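Local coordinates for hypothetical protein (Pseudomonas aeruginosa, PDB 1U69), which is of unknown function but belongs to the PhnB-like proteins of the glyoxalase superfamily and is regarded as a potential drug-resistance protein, at residues A20-A25 and S31-V36; L11-A16 and V54-M59; G108-K113 and W118-R123. One frame throughout, in Å; residues are numbered along the deposited sequence.

Contact 1 (A20-A25 and S31-V36); sequences AATFYA and SAVLAV
Val33 carries the apolar part of the contact with a single methyl, CG2, which meets Ala21 CB at 4.0 Å and Ala25 CB at 4.1 Å. The two alanines are one helical turn apart, so the methyl rests against both. The torsion of Val33 explains this: CG1 is anti to the backbone N (chi1 178°), leaving CG2 beside that N and turned to the helix. Methyl also meets main chain. Val33 CG2 comes within 3.6 Å of Ala21 O, a carbonyl already bonded to Ala25 N, and Ala25 CB presses on Ala32 CA at 3.7 Å. Helix 17-27 and strand 31-38 form the alpha-beta step of a beta-alpha-beta-beta-beta module of the glyoxalase fold. Their short segments run at 146° to each other and approach to 6.8 Å, a closeness consistent with the small Ala21 and Ala25. Of the polar side chains, Ser31 contributes carbon, its CB lying 3.9 Å from Tyr24 O while Ser31 OG bonds to Pro29 O. Thr22 OG1 bonds to Leu18 O within its own helix and also lies 4.0 Å from Val33 CG2. Beyond the helix, Leu34 and Ala35 both face Glu55 in a classic beta bulge.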
# COMPACT_ATOMS: atom_id res chain seq x y z
N ALA A 20 19.06 -1.25 -14.98
CA ALA A 20 17.61 -1.14 -14.95
C ALA A 20 17.14 -0.49 -13.67
O ALA A 20 16.38 0.46 -13.71
CB ALA A 20 16.97 -2.50 -15.11
N ALA A 21 17.61 -1.01 -12.53
CA ALA A 21 17.21 -0.49 -11.22
C ALA A 21 17.55 0.99 -11.09
O ALA A 21 16.76 1.79 -10.58
CB ALA A 21 17.89 -1.28 -10.13
N THR A 22 18.73 1.35 -11.57
CA THR A 22 19.19 2.72 -11.53
C THR A 22 18.29 3.60 -12.39
O THR A 22 17.91 4.69 -11.99
CB THR A 22 20.64 2.81 -12.02
OG1 THR A 22 21.49 2.06 -11.13
CG2 THR A 22 21.15 4.23 -11.94
N PHE A 23 17.95 3.11 -13.58
CA PHE A 23 17.03 3.82 -14.46
C PHE A 23 15.67 4.03 -13.81
O PHE A 23 15.09 5.11 -13.89
CB PHE A 23 16.88 3.06 -15.79
CG PHE A 23 15.81 3.63 -16.71
CD1 PHE A 23 16.03 4.80 -17.41
CD2 PHE A 23 14.59 3.00 -16.85
CE1 PHE A 23 15.04 5.32 -18.23
CE2 PHE A 23 13.60 3.53 -17.68
CZ PHE A 23 13.83 4.68 -18.37
N TYR A 24 15.13 2.99 -13.18
CA TYR A 24 13.81 3.12 -12.58
C TYR A 24 13.88 4.16 -11.46
O TYR A 24 12.97 4.95 -11.28
CB TYR A 24 13.31 1.79 -12.02
CG TYR A 24 13.21 0.63 -13.00
CD1 TYR A 24 12.86 0.82 -14.34
CD2 TYR A 24 13.43 -0.67 -12.56
CE1 TYR A 24 12.76 -0.27 -15.22
CE2 TYR A 24 13.31 -1.75 -13.42
CZ TYR A 24 13.00 -1.55 -14.75
OH TYR A 24 12.88 -2.63 -15.59
N ALA A 25 14.97 4.15 -10.71
CA ALA A 25 15.10 5.02 -9.55
C ALA A 25 15.15 6.51 -9.94
O ALA A 25 14.68 7.37 -9.19
CB ALA A 25 16.32 4.63 -8.73
N SER A 31 11.23 6.08 -5.71
CA SER A 31 11.92 4.87 -6.13
C SER A 31 13.43 5.00 -5.87
O SER A 31 14.00 6.10 -5.94
CB SER A 31 11.63 4.59 -7.60
OG SER A 31 10.23 4.54 -7.85
N ALA A 32 14.07 3.87 -5.58
CA ALA A 32 15.46 3.85 -5.17
C ALA A 32 16.13 2.49 -5.33
O ALA A 32 15.49 1.44 -5.19
CB ALA A 32 15.56 4.28 -3.70
N VAL A 33 17.43 2.53 -5.60
CA VAL A 33 18.30 1.37 -5.52
C VAL A 33 18.73 1.19 -4.06
O VAL A 33 19.23 2.13 -3.42
CB VAL A 33 19.55 1.54 -6.43
CG1 VAL A 33 20.49 0.35 -6.31
CG2 VAL A 33 19.12 1.76 -7.88
N LEU A 34 18.57 -0.01 -3.53
CA LEU A 34 18.76 -0.25 -2.10
C LEU A 34 20.04 -1.00 -1.76
O LEU A 34 20.70 -0.69 -0.77
CB LEU A 34 17.53 -0.98 -1.55
CG LEU A 34 16.19 -0.25 -1.72
CD1 LEU A 34 15.07 -1.02 -1.03
CD2 LEU A 34 16.24 1.16 -1.20
N ALA A 35 20.41 -1.98 -2.57
CA ALA A 35 21.58 -2.83 -2.29
C ALA A 35 22.00 -3.60 -3.53
O ALA A 35 21.18 -3.92 -4.37
CB ALA A 35 21.27 -3.79 -1.18
N VAL A 36 23.30 -3.87 -3.63
CA VAL A 36 23.86 -4.63 -4.74
C VAL A 36 24.57 -5.83 -4.14
O VAL A 36 25.36 -5.69 -3.19
CB VAL A 36 24.83 -3.76 -5.54
CG1 VAL A 36 25.47 -4.55 -6.68
CG2 VAL A 36 24.08 -2.55 -6.07

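Contact 2 (L11-A16 and V54-M59); sequences LWYDSA and VEFRVM
Leu11, Tyr13 and Phe56 converge across the first four-stranded sheet of the glyoxalase-type fold, on the face packed by helix 17-27. Strand 61-67 lies between the strands of the two segments, and Leu11 CA and Phe56 CA are 10.8 Å apart, so the side chains meet only at their far ends. Phe56 reaches over with its ring: its CG sits between the backbone N and the carbonyl carbon (chi1 67°), and the ring extends over the intervening strand toward Leu11 and Tyr13. Leu11 comes from the ring's edge, near its plane, with CD1 4.4 Å from Phe56 CZ. Tyr13 approaches the same carbon obliquely, its OH also 4.4 Å from Phe56 CZ, with the two ring planes turned about 60° against each other. The leucine methyl and the phenol oxygen are themselves neighbours, Leu11 CD1 lying 3.9 Å from Tyr13 OH. Although it faces carbon here, the phenol oxygen is satisfied: Tyr13 OH and Tyr24 OH of the covering helix are hydrogen-bonded at 2.8 Å. The Tyr13 ring also meets Trp114 edge-to-face, and Leu11 packs on Phe78 and Phe80 of strand 78-84, so this layer reaches the second sheet. On its backbone side, Leu11 pairs in an antiparallel ladder with a strand of the second subunit, which carries the sheet across the interface. Around the Phe56 ring, a further neighbour comes from its own strand two residues on: Val58 CG1 lies in the ring plane at the edge, 3.9 Å from both Phe56 CD1 and Phe56 CE1.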
# COMPACT_ATOMS: atom_id res chain seq x y z
N LEU A 11 12.58 -9.75 -10.91
CA LEU A 11 12.55 -9.56 -12.35
C LEU A 11 13.88 -10.01 -12.92
O LEU A 11 14.93 -9.65 -12.40
CB LEU A 11 12.30 -8.10 -12.68
CG LEU A 11 10.91 -7.61 -12.24
CD1 LEU A 11 10.87 -6.10 -12.29
CD2 LEU A 11 9.84 -8.23 -13.12
N TRP A 12 13.81 -10.78 -14.01
CA TRP A 12 14.97 -11.41 -14.64
C TRP A 12 15.59 -10.44 -15.65
O TRP A 12 14.88 -9.85 -16.46
CB TRP A 12 14.52 -12.69 -15.36
CG TRP A 12 15.59 -13.66 -15.74
CD1 TRP A 12 16.49 -13.54 -16.76
CD2 TRP A 12 15.83 -14.93 -15.14
NE1 TRP A 12 17.29 -14.66 -16.81
CE2 TRP A 12 16.91 -15.53 -15.83
CE3 TRP A 12 15.26 -15.62 -14.08
CZ2 TRP A 12 17.42 -16.78 -15.49
CZ3 TRP A 12 15.77 -16.87 -13.74
CH2 TRP A 12 16.84 -17.43 -14.43
N TYR A 13 16.91 -10.30 -15.58
CA TYR A 13 17.67 -9.50 -16.54
C TYR A 13 18.84 -10.32 -17.09
O TYR A 13 19.29 -11.26 -16.45
CB TYR A 13 18.22 -8.21 -15.89
CG TYR A 13 17.13 -7.28 -15.44
CD1 TYR A 13 16.61 -6.31 -16.30
CD2 TYR A 13 16.61 -7.36 -14.15
CE1 TYR A 13 15.59 -5.48 -15.90
CE2 TYR A 13 15.60 -6.53 -13.74
CZ TYR A 13 15.09 -5.60 -14.61
OH TYR A 13 14.05 -4.80 -14.17
N ASP A 14 19.30 -9.94 -18.28
CA ASP A 14 20.51 -10.46 -18.89
C ASP A 14 21.64 -9.47 -18.59
O ASP A 14 21.89 -8.52 -19.36
CB ASP A 14 20.29 -10.58 -20.40
CG ASP A 14 21.44 -11.22 -21.12
OD1 ASP A 14 22.35 -11.74 -20.46
OD2 ASP A 14 21.50 -11.24 -22.36
N SER A 15 22.31 -9.67 -17.47
CA SER A 15 23.42 -8.81 -17.04
C SER A 15 23.11 -7.31 -17.00
O SER A 15 24.01 -6.51 -17.26
CB SER A 15 24.61 -9.02 -17.97
OG SER A 15 24.46 -8.19 -19.12
N ALA A 16 21.88 -6.91 -16.72
CA ALA A 16 21.50 -5.49 -16.75
C ALA A 16 20.73 -5.02 -15.51
O ALA A 16 20.18 -3.91 -15.52
CB ALA A 16 20.67 -5.22 -17.98
N VAL A 54 20.11 -7.12 -7.39
CA VAL A 54 20.01 -5.73 -6.96
C VAL A 54 18.65 -5.55 -6.29
O VAL A 54 17.61 -5.81 -6.91
CB VAL A 54 20.10 -4.77 -8.15
CG1 VAL A 54 20.00 -3.34 -7.67
CG2 VAL A 54 21.40 -4.99 -8.97
N GLU A 55 18.65 -5.12 -5.04
CA GLU A 55 17.41 -4.77 -4.35
C GLU A 55 17.06 -3.34 -4.73
O GLU A 55 17.90 -2.46 -4.71
CB GLU A 55 17.55 -4.90 -2.84
CG GLU A 55 17.87 -6.29 -2.32
CD GLU A 55 18.04 -6.30 -0.81
OE1 GLU A 55 17.19 -5.72 -0.10
OE2 GLU A 55 19.04 -6.84 -0.33
N PHE A 56 15.80 -3.11 -5.09
CA PHE A 56 15.32 -1.77 -5.37
C PHE A 56 13.85 -1.65 -5.03
O PHE A 56 13.21 -2.65 -4.76
CB PHE A 56 15.62 -1.35 -6.82
CG PHE A 56 14.87 -2.12 -7.90
CD1 PHE A 56 13.71 -1.60 -8.47
CD2 PHE A 56 15.36 -3.33 -8.38
CE1 PHE A 56 13.04 -2.30 -9.48
CE2 PHE A 56 14.71 -4.00 -9.41
CZ PHE A 56 13.55 -3.48 -9.95
N ARG A 57 13.34 -0.42 -4.97
CA ARG A 57 11.94 -0.19 -4.66
C ARG A 57 11.37 0.72 -5.70
O ARG A 57 12.00 1.73 -6.04
CB ARG A 57 11.77 0.44 -3.27
CG ARG A 57 10.33 0.53 -2.77
CD ARG A 57 10.20 1.19 -1.42
NE ARG A 57 11.15 2.29 -1.37
CZ ARG A 57 12.28 2.30 -0.66
NH1 ARG A 57 12.61 1.29 0.16
NH2 ARG A 57 13.07 3.34 -0.73
N VAL A 58 10.20 0.39 -6.24
CA VAL A 58 9.52 1.30 -7.16
C VAL A 58 8.11 1.63 -6.68
O VAL A 58 7.24 0.78 -6.68
CB VAL A 58 9.46 0.77 -8.64
CG1 VAL A 58 10.83 0.87 -9.26
CG2 VAL A 58 8.97 -0.65 -8.74
N MSE A 59 7.92 2.86 -6.23
CA MSE A 59 6.59 3.35 -5.85
C MSE A 59 5.86 2.39 -4.89
O MSE A 59 4.69 2.06 -5.10
CB MSE A 59 5.76 3.60 -7.11
CG MSE A 59 6.30 4.76 -7.94
SE MSE A 59 5.49 4.86 -9.69
CE MSE A 59 6.42 3.35 -10.61

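Contact 3 (G108-K113 and W118-R123); sequences GWCRDK and WQITPR
The beta hairpin of strands 109-111 and 117-122 is closed by Cys110 and Trp118, an antiparallel hydrogen-bonded pair. Cys110 N gives to Trp118 O at 2.8 Å and Trp118 N to Cys110 O at 2.9 Å. A third backbone bond, Ile120 N to Gly108 O at 2.9 Å, continues the ladder. Between these rungs stands the non-hydrogen-bonded pair Trp109 and Gln119, whose side chains lie alongside each other and point the same way. Gln119 CG sits 3.5 Å from the centroid of the five-membered ring of Trp109, a CH-pi contact over the face. The extended chain beyond CG then lays the amide nearly flat on the indole, the planes 8° apart. The hairpin belongs to the second beta-alpha-beta-beta-beta module of the glyoxalase fold. Helix 87-99 packs on Cys110 through Trp94, Ile97 and Val98, and Gln119, on the other face of the sheet, touches Cys10 of the second subunit. Cys110 SG lies 4.0 Å from Trp118 CB on the helix side. At the loop end of the hairpin, Trp118 NE1 gives a nearly straight bond to Asp112 OD2, 3.0 Å long with an angle of 170°. The oxygen lies in the indole plane, whereas the N-H meets the carboxylate from above its plane. Several partners hold that carboxylate: Tyr24 OH also bonds Asp112 OD2, while Trp114 N and Ile116 N give to Asp112 OD1. The Trp118 indole, fixed at its N-H edge, stacks with Phe28.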
# COMPACT_ATOMS: atom_id res chain seq x y z
N GLY A 108 -2.40 2.32 -22.87
CA GLY A 108 -1.55 2.67 -21.73
C GLY A 108 -0.40 1.71 -21.48
O GLY A 108 0.47 1.99 -20.67
N TRP A 109 -0.39 0.58 -22.18
CA TRP A 109 0.72 -0.36 -22.10
C TRP A 109 1.91 0.10 -22.93
O TRP A 109 1.77 0.60 -24.05
CB TRP A 109 0.28 -1.73 -22.61
CG TRP A 109 -0.76 -2.45 -21.76
CD1 TRP A 109 -2.05 -2.07 -21.53
CD2 TRP A 109 -0.58 -3.69 -21.08
NE1 TRP A 109 -2.69 -3.00 -20.73
CE2 TRP A 109 -1.80 -4.01 -20.44
CE3 TRP A 109 0.51 -4.57 -20.93
CZ2 TRP A 109 -1.96 -5.17 -19.67
CZ3 TRP A 109 0.34 -5.73 -20.16
CH2 TRP A 109 -0.89 -6.00 -19.55
N CYS A 110 3.10 -0.12 -22.37
CA CYS A 110 4.36 0.08 -23.06
C CYS A 110 5.38 -0.91 -22.48
O CYS A 110 5.05 -1.73 -21.60
CB CYS A 110 4.81 1.53 -22.92
SG CYS A 110 5.05 2.07 -21.21
N ARG A 111 6.59 -0.88 -23.01
CA ARG A 111 7.62 -1.83 -22.65
C ARG A 111 8.94 -1.11 -22.48
O ARG A 111 9.27 -0.22 -23.26
CB ARG A 111 7.75 -2.89 -23.74
CG ARG A 111 6.50 -3.69 -23.94
CD ARG A 111 6.73 -5.15 -24.23
NE ARG A 111 7.39 -5.31 -25.51
CZ ARG A 111 6.82 -5.76 -26.62
NH1 ARG A 111 5.54 -6.14 -26.64
NH2 ARG A 111 7.55 -5.82 -27.72
N ASP A 112 9.70 -1.49 -21.46
CA ASP A 112 11.01 -0.86 -21.24
C ASP A 112 12.12 -1.56 -22.04
O ASP A 112 11.89 -2.54 -22.75
CB ASP A 112 11.34 -0.69 -19.75
CG ASP A 112 11.62 -1.99 -19.01
OD1 ASP A 112 12.01 -3.00 -19.64
OD2 ASP A 112 11.53 -2.03 -17.74
N LYS A 113 13.32 -1.02 -21.90
CA LYS A 113 14.50 -1.47 -22.61
C LYS A 113 14.79 -2.95 -22.40
O LYS A 113 15.37 -3.58 -23.28
CB LYS A 113 15.70 -0.65 -22.12
CG LYS A 113 17.04 -1.02 -22.72
CD LYS A 113 18.08 0.04 -22.41
CE LYS A 113 19.41 -0.28 -23.08
NZ LYS A 113 20.50 0.55 -22.54
N TRP A 118 5.01 -2.11 -18.73
CA TRP A 118 4.47 -1.10 -17.83
C TRP A 118 3.15 -0.62 -18.40
O TRP A 118 3.00 -0.57 -19.61
CB TRP A 118 5.43 0.10 -17.73
CG TRP A 118 6.74 -0.24 -17.12
CD1 TRP A 118 7.79 -0.85 -17.73
CD2 TRP A 118 7.13 -0.03 -15.76
NE1 TRP A 118 8.82 -1.01 -16.84
CE2 TRP A 118 8.44 -0.52 -15.62
CE3 TRP A 118 6.50 0.54 -14.65
CZ2 TRP A 118 9.14 -0.46 -14.42
CZ3 TRP A 118 7.20 0.59 -13.44
CH2 TRP A 118 8.50 0.08 -13.34
N GLN A 119 2.20 -0.30 -17.52
CA GLN A 119 0.98 0.40 -17.89
C GLN A 119 1.00 1.76 -17.20
O GLN A 119 1.16 1.83 -15.99
CB GLN A 119 -0.26 -0.36 -17.44
CG GLN A 119 -0.45 -1.72 -18.08
CD GLN A 119 -1.64 -2.43 -17.46
OE1 GLN A 119 -2.75 -1.90 -17.52
NE2 GLN A 119 -1.41 -3.59 -16.84
N ILE A 120 0.88 2.84 -17.97
CA ILE A 120 0.79 4.17 -17.42
C ILE A 120 -0.68 4.55 -17.55
O ILE A 120 -1.16 4.88 -18.63
CB ILE A 120 1.71 5.16 -18.17
CG1 ILE A 120 3.16 4.62 -18.27
CG2 ILE A 120 1.66 6.52 -17.49
CD1 ILE A 120 3.79 4.22 -16.99
N THR A 121 -1.39 4.39 -16.43
CA THR A 121 -2.85 4.33 -16.40
C THR A 121 -3.43 5.44 -15.53
O THR A 121 -3.41 5.35 -14.31
CB THR A 121 -3.29 2.97 -15.84
OG1 THR A 121 -2.70 1.91 -16.60
CG2 THR A 121 -4.80 2.75 -15.98
N PRO A 122 -3.94 6.50 -16.14
CA PRO A 122 -4.57 7.56 -15.36
C PRO A 122 -5.65 7.03 -14.42
O PRO A 122 -6.44 6.18 -14.83
CB PRO A 122 -5.16 8.47 -16.44
CG PRO A 122 -4.27 8.25 -17.60
CD PRO A 122 -3.94 6.79 -17.58
N ARG A 123 -5.68 7.49 -13.17
CA ARG A 123 -6.73 7.05 -12.25
C ARG A 123 -8.13 7.33 -12.84
O ARG A 123 -9.08 6.59 -12.57
CB ARG A 123 -6.59 7.74 -10.89
CG ARG A 123 -5.51 7.13 -10.01
CD ARG A 123 -5.75 7.30 -8.49
NE ARG A 123 -4.66 6.73 -7.68
CZ ARG A 123 -3.47 7.28 -7.55
NH1 ARG A 123 -3.18 8.42 -8.17
NH2 ARG A 123 -2.54 6.69 -6.82

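In the fold
From the N terminus, strand 7-13 brings in the first half of contact 2. The chain then forms helix 17-27, turns into strand 31-38 and so closes the short loop of contact 1, all before strand 51-58 completes contact 2; contact 1 is thus enclosed by contact 2, and both belong to the first sheet and its helix. Contact 3 follows in series, closing a hairpin in the second sheet, with centres about 19 Å from contact 1 and about 17 Å from contact 2. The halves nevertheless touch: Tyr24 of contact 1 reaches Asp112 and Trp118 of contact 3, and the selenomethionine Met59 lies against Trp118. Contacts 2 and 3 both reach the second subunit.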